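PDB 5M41: nigritoxine from Vibrio nigripulchritudo, which acts as a toxin against crustaceans and insects and has a new fold. Local coordinates for residues 33-36 against 37-41; 443-446 against 447-451; 687-690 against 691-695. All blocks are in the same frame, centred on the assembly; numbering follows the deposited sequence.

Contact 1: residues 33-36 against 37-41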
# COMPACT_ATOMS: atom_id res chain seq x y z
N THR A 33 14.70 25.33 -11.03
CA THR A 33 15.84 26.27 -11.06
C THR A 33 15.63 27.22 -12.26
O THR A 33 14.88 26.90 -13.18
CB THR A 33 17.18 25.53 -11.29
OG1 THR A 33 17.12 24.88 -12.55
CG2 THR A 33 17.46 24.46 -10.15
N LYS A 34 16.28 28.38 -12.23
CA LYS A 34 16.27 29.31 -13.38
C LYS A 34 16.65 28.62 -14.69
O LYS A 34 15.98 28.81 -15.73
CB LYS A 34 17.21 30.48 -13.12
CG LYS A 34 16.57 31.66 -12.39
CD LYS A 34 16.03 32.70 -13.39
CE LYS A 34 17.06 33.77 -13.74
NZ LYS A 34 16.78 34.36 -15.08
N GLU A 35 17.68 27.78 -14.64
CA GLU A 35 18.12 27.00 -15.81
C GLU A 35 16.99 26.12 -16.40
O GLU A 35 16.78 26.10 -17.62
CB GLU A 35 19.34 26.14 -15.43
CG GLU A 35 19.92 25.35 -16.59
CD GLU A 35 21.00 24.30 -16.20
OE1 GLU A 35 21.43 24.20 -15.02
OE2 GLU A 35 21.40 23.53 -17.10
N ALA A 36 16.31 25.38 -15.52
CA ALA A 36 15.16 24.54 -15.91
C ALA A 36 13.98 25.36 -16.47
O ALA A 36 13.32 24.92 -17.40
CB ALA A 36 14.69 23.70 -14.73
N GLN A 37 13.71 26.53 -15.88
CA GLN A 37 12.68 27.44 -16.44
C GLN A 37 13.04 27.95 -17.85
O GLN A 37 12.17 28.00 -18.71
CB GLN A 37 12.39 28.65 -15.51
CG GLN A 37 11.92 28.26 -14.09
CD GLN A 37 11.95 29.43 -13.11
OE1 GLN A 37 12.72 30.37 -13.28
NE2 GLN A 37 11.11 29.37 -12.08
N GLN A 38 14.30 28.34 -18.07
CA GLN A 38 14.78 28.71 -19.41
C GLN A 38 14.63 27.55 -20.39
O GLN A 38 14.18 27.74 -21.55
CB GLN A 38 16.26 29.16 -19.34
CG GLN A 38 16.42 30.44 -18.51
CD GLN A 38 17.86 30.84 -18.27
OE1 GLN A 38 18.79 30.22 -18.78
NE2 GLN A 38 18.06 31.88 -17.48
N ASN A 39 15.01 26.36 -19.94
CA ASN A 39 14.88 25.16 -20.76
C ASN A 39 13.41 24.93 -21.12
O ASN A 39 13.09 24.56 -22.25
CB ASN A 39 15.37 23.93 -19.99
CG ASN A 39 16.89 23.83 -19.91
OD1 ASN A 39 17.41 22.98 -19.20
ND2 ASN A 39 17.59 24.70 -20.59
N LEU A 40 12.52 25.08 -20.14
CA LEU A 40 11.08 24.97 -20.42
C LEU A 40 10.68 25.93 -21.55
O LEU A 40 9.99 25.54 -22.52
CB LEU A 40 10.30 25.27 -19.13
CG LEU A 40 8.79 25.11 -19.01
CD1 LEU A 40 8.39 25.13 -17.52
CD2 LEU A 40 8.08 26.27 -19.72
N TYR A 41 11.05 27.21 -21.41
CA TYR A 41 10.69 28.17 -22.46
C TYR A 41 11.36 27.82 -23.79
O TYR A 41 10.73 27.91 -24.86
CB TYR A 41 11.04 29.59 -22.04
CG TYR A 41 9.81 30.33 -21.48
CD1 TYR A 41 8.77 30.71 -22.32
CD2 TYR A 41 9.70 30.61 -20.11
CE1 TYR A 41 7.64 31.36 -21.82
CE2 TYR A 41 8.58 31.27 -19.61
CZ TYR A 41 7.56 31.65 -20.47
OH TYR A 41 6.44 32.34 -19.99

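Contact 2: residues 443-446 against 447-451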
# COMPACT_ATOMS: atom_id res chain seq x y z
N THR A 443 0.79 2.27 7.98
CA THR A 443 1.74 2.13 9.06
C THR A 443 1.24 1.08 10.08
O THR A 443 0.13 0.52 9.97
CB THR A 443 1.89 3.45 9.81
OG1 THR A 443 0.60 3.84 10.29
CG2 THR A 443 2.46 4.58 8.90
N LYS A 444 2.09 0.85 11.08
CA LYS A 444 1.75 0.03 12.24
C LYS A 444 0.44 0.51 12.87
O LYS A 444 -0.47 -0.28 13.05
CB LYS A 444 2.89 0.11 13.26
CG LYS A 444 2.82 -0.92 14.38
CD LYS A 444 3.69 -0.46 15.56
CE LYS A 444 4.30 -1.63 16.31
NZ LYS A 444 3.30 -2.69 16.62
N SER A 445 0.33 1.79 13.17
CA SER A 445 -0.84 2.26 13.90
C SER A 445 -2.11 2.22 13.03
O SER A 445 -3.19 1.93 13.53
CB SER A 445 -0.59 3.65 14.46
OG SER A 445 -0.21 4.51 13.42
N PHE A 446 -1.95 2.48 11.73
CA PHE A 446 -3.04 2.37 10.76
C PHE A 446 -3.77 1.03 10.92
O PHE A 446 -5.00 1.00 11.01
CB PHE A 446 -2.44 2.54 9.34
CG PHE A 446 -3.39 2.26 8.22
CD1 PHE A 446 -4.08 3.32 7.58
CD2 PHE A 446 -3.54 0.96 7.72
CE1 PHE A 446 -4.93 3.07 6.50
CE2 PHE A 446 -4.39 0.72 6.64
CZ PHE A 446 -5.09 1.77 6.03
N PHE A 447 -3.02 -0.07 10.96
CA PHE A 447 -3.61 -1.40 11.15
C PHE A 447 -4.20 -1.61 12.56
O PHE A 447 -5.22 -2.30 12.70
CB PHE A 447 -2.63 -2.52 10.77
CG PHE A 447 -2.37 -2.58 9.29
CD1 PHE A 447 -3.30 -3.13 8.44
CD2 PHE A 447 -1.21 -2.01 8.75
CE1 PHE A 447 -3.08 -3.14 7.06
CE2 PHE A 447 -0.99 -2.01 7.39
CZ PHE A 447 -1.93 -2.58 6.54
N GLU A 448 -3.58 -1.01 13.58
CA GLU A 448 -4.15 -0.99 14.94
C GLU A 448 -5.51 -0.30 14.88
O GLU A 448 -6.48 -0.79 15.46
CB GLU A 448 -3.24 -0.26 15.92
CG GLU A 448 -1.91 -0.97 16.15
CD GLU A 448 -0.89 -0.14 16.94
OE1 GLU A 448 -1.09 1.07 17.19
OE2 GLU A 448 0.15 -0.73 17.30
N ARG A 449 -5.59 0.81 14.14
CA ARG A 449 -6.85 1.53 14.01
C ARG A 449 -7.89 0.69 13.31
O ARG A 449 -9.03 0.59 13.78
CB ARG A 449 -6.68 2.87 13.32
CG ARG A 449 -5.91 3.88 14.16
CD ARG A 449 -5.62 5.11 13.32
NE ARG A 449 -4.27 5.61 13.55
CZ ARG A 449 -3.35 5.85 12.62
NH1 ARG A 449 -3.62 5.68 11.32
NH2 ARG A 449 -2.17 6.29 12.99
N VAL A 450 -7.48 0.05 12.21
CA VAL A 450 -8.37 -0.85 11.47
C VAL A 450 -8.94 -1.93 12.41
O VAL A 450 -10.15 -2.17 12.39
CB VAL A 450 -7.67 -1.47 10.24
CG1 VAL A 450 -8.46 -2.65 9.68
CG2 VAL A 450 -7.44 -0.43 9.14
N ALA A 451 -8.07 -2.54 13.23
CA ALA A 451 -8.46 -3.60 14.18
C ALA A 451 -9.46 -3.14 15.25
O ALA A 451 -10.35 -3.91 15.64
CB ALA A 451 -7.24 -4.24 14.83

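Contact 3: residues 687-690 against 691-695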
# COMPACT_ATOMS: atom_id res chain seq x y z
N ASP A 687 6.92 -11.77 8.83
CA ASP A 687 5.48 -11.89 9.10
C ASP A 687 5.23 -11.81 10.62
O ASP A 687 5.09 -12.83 11.31
CB ASP A 687 4.95 -13.18 8.49
CG ASP A 687 3.43 -13.30 8.55
OD1 ASP A 687 2.74 -12.52 9.24
OD2 ASP A 687 2.92 -14.22 7.88
N GLU A 688 5.19 -10.58 11.12
CA GLU A 688 4.99 -10.33 12.55
C GLU A 688 3.65 -10.84 13.05
O GLU A 688 3.54 -11.28 14.20
CB GLU A 688 5.06 -8.83 12.82
CG GLU A 688 6.46 -8.29 12.98
CD GLU A 688 6.47 -6.80 13.29
OE1 GLU A 688 6.00 -6.01 12.43
OE2 GLU A 688 6.93 -6.43 14.39
N PHE A 689 2.63 -10.76 12.21
CA PHE A 689 1.30 -11.24 12.57
C PHE A 689 1.33 -12.74 12.88
O PHE A 689 0.81 -13.17 13.92
CB PHE A 689 0.29 -10.90 11.46
CG PHE A 689 -1.14 -11.29 11.78
CD1 PHE A 689 -1.94 -10.46 12.58
CD2 PHE A 689 -1.69 -12.47 11.26
CE1 PHE A 689 -3.27 -10.80 12.85
CE2 PHE A 689 -3.01 -12.81 11.54
CZ PHE A 689 -3.80 -11.97 12.33
N ALA A 690 1.96 -13.52 12.00
CA ALA A 690 2.09 -14.94 12.21
C ALA A 690 2.89 -15.24 13.46
O ALA A 690 2.43 -15.98 14.32
CB ALA A 690 2.72 -15.62 11.01
N LEU A 691 4.09 -14.64 13.56
CA LEU A 691 4.98 -14.90 14.70
C LEU A 691 4.39 -14.52 16.07
O LEU A 691 4.52 -15.30 17.02
CB LEU A 691 6.34 -14.20 14.51
CG LEU A 691 7.48 -14.65 15.42
CD1 LEU A 691 7.71 -16.15 15.34
CD2 LEU A 691 8.75 -13.91 15.04
N ASN A 692 3.77 -13.34 16.18
CA ASN A 692 3.07 -12.93 17.42
C ASN A 692 1.97 -13.93 17.83
O ASN A 692 1.84 -14.28 19.01
CB ASN A 692 2.44 -11.53 17.25
CG ASN A 692 3.48 -10.42 17.18
OD1 ASN A 692 4.66 -10.63 17.47
ND2 ASN A 692 3.05 -9.22 16.78
N ASN A 693 1.17 -14.38 16.85
CA ASN A 693 0.14 -15.38 17.11
C ASN A 693 0.70 -16.75 17.52
O ASN A 693 0.10 -17.42 18.35
CB ASN A 693 -0.80 -15.51 15.92
CG ASN A 693 -1.86 -14.43 15.92
OD1 ASN A 693 -2.58 -14.27 16.89
ND2 ASN A 693 -1.95 -13.69 14.83
N ILE A 694 1.84 -17.15 16.96
CA ILE A 694 2.51 -18.39 17.38
C ILE A 694 2.86 -18.31 18.87
O ILE A 694 2.61 -19.25 19.66
CB ILE A 694 3.79 -18.63 16.55
CG1 ILE A 694 3.44 -19.14 15.15
CG2 ILE A 694 4.78 -19.55 17.28
CD1 ILE A 694 4.64 -19.24 14.24
N VAL A 695 3.43 -17.17 19.25
CA VAL A 695 3.91 -16.92 20.59
C VAL A 695 2.72 -16.77 21.55
O VAL A 695 2.66 -17.42 22.61
CB VAL A 695 4.84 -15.68 20.57
CG1 VAL A 695 5.08 -15.13 21.97
CG2 VAL A 695 6.18 -16.06 19.94

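Contact 1: residues 33-36 against 37-41
Lys34 lies between Gln37 and Gln38 at the start of helix 34-54, and its side chain runs at a slant to both. The two glutamines leave the helix in much the same way. In each, CG stands beside the backbone N and opposite the carbonyl carbon (chi1 -58° in Gln37 and -64° in Gln38), and the rest of the chain is extended. Both therefore turn back toward the first turn. Gln37 passes the backbone carbonyl of Thr33, with CG 3.4 Å from Thr33 O. Its OE1 ends beside the root of the lysine, 3.7 Å from Lys34 CA. Gln37 NE2 donates a hydrogen bond to the backbone oxygen of Tyr29, which helps to fix the rotation of the side-chain amide. Gln38 follows the next carbonyl, with CG 3.3 Å from Lys34 O. Its NE2 then comes to 3.7 Å from Lys34 NZ. Both nitrogens are donors, so this is a contact of neighbours and not a bond. The lysine chain bends at its second and third torsions, and its ammonium also makes a weak, long ion pair with Glu183 of helix 177-191. Asn39 folds back in turn, and its CG lies 3.2 Å from Glu35 O. Beneath these side chains, the amides of residues 37 to 40 bond to the carbonyls four positions earlier. Thr33 caps the N-terminal end: Thr33 OG1 accepts from Ala36 N at 3.1 Å, with an N-H...O angle of 165°. Leu40 faces helices 206-215 and 253-264, while Lys34 and Glu35 stay exposed. The arrangement is typical of a helix N-terminus with a threonine N-cap, where the cap serves an amide that the first turn would otherwise leave without a helical acceptor.

Contact 2: residues 443-446 against 447-451
Phe446 meets Phe447 and Val450 on one side of the first turns of helix 444-457. Its CB, CG and CD2 pass the backbone N of Phe447, and Arg449 NH1 comes to 3.9 Å from Phe446 CB. CG points opposite the backbone N of its own residue (chi1 172°), which carries the ring in over its neighbour. Phe446 CD2 sits above the centre of the Phe447 ring, 3.9 Å from Phe447 CD2. Further out, Phe446 CE2 is 4.1 Å from both Phe447 CE1 and Val450 CG2. Val450 CG2 lies over one face of the Phe446 ring. The two rings thus form a T-shaped stack: the edge of Phe446 meets the face of Phe447, with the planes at 79°. On another side of the helix, the guanidinium of Arg449 lies flat over the backbone between Ser445 and Phe446. It forms a salt bridge with Asp288. A long salt bridge joins Lys444 NZ to Glu448 OE2 at 3.8 Å. Thr443 is the N-cap, and Thr443 OG1 accepts from Phe446 N at 3.2 Å. Around this turn, both phenylalanines rest on strand 328-336, Val450 touches strand 340-348, and Thr443 and Lys444 pack against helix 277-283, where Glu281 bonds to Ser445 OG.

Contact 3: residues 687-690 against 691-695
Asn693 holds its amide over one face of the Phe689 ring. Asn693 ND2 stands above the ring centre, 3.6 to 4.0 Å from the six ring carbons of Phe689. Ring and amide planes are 79° apart, so the nitrogen end of the amide dips toward the face instead of stacking flat on it. The first torsion of Phe689 sends CG opposite the backbone N (chi1 -176°), which swings the ring to the side where Asn693 rises one turn later. Asn693 ND2 also reaches back to the backbone and makes a weak, bent bond of 3.0 Å to Phe689 O. Phe689 O also accepts from Asn693 N at 3.2 Å. The other end of the amide is held by Asn578, whose ND2 donates to Asn693 OD1. A second amide, that of Asn692, bends over the carbonyl four residues earlier, with Asn692 CG 3.1 Å from Glu688 O. The third flat group is the carboxylate of Asp687, the N-cap. Ala690 N meets Asp687 OD1 at 3.0 Å from above the carboxylate plane, and OD2 forms a salt bridge with Lys613. Two buried polar side chains are therefore paired with partners. The N-terminal end of the helix, with its partial positive charge, and Lys613 would probably both stabilise the charge of Asp687, and the amide nitrogen over the ring is consistent with a weak amino-aromatic attraction.

How the contacts relate
The contacts come in series along the chain, each on the first turns of a different helix: 34-54, 444-457 and 688-704. All three helices open with a side-chain N-cap. Contact 1 lies apart, its centre about 44 Å from that of contact 2 and 53 Å from that of contact 3, in the part that binds magnesium at Val189, Glu192 and Asp195. Contacts 2 and 3 have centres about 16 Å apart and do not touch. Contact 2 packs on strands 328-336 and 340-348 of one antiparallel sheet, contact 3 on helices 603-614 and 667-676. The same helix start thus recurs at two neighbouring places and a distant third, contacts 1 and 3 lying on opposite sides of the chain's centre.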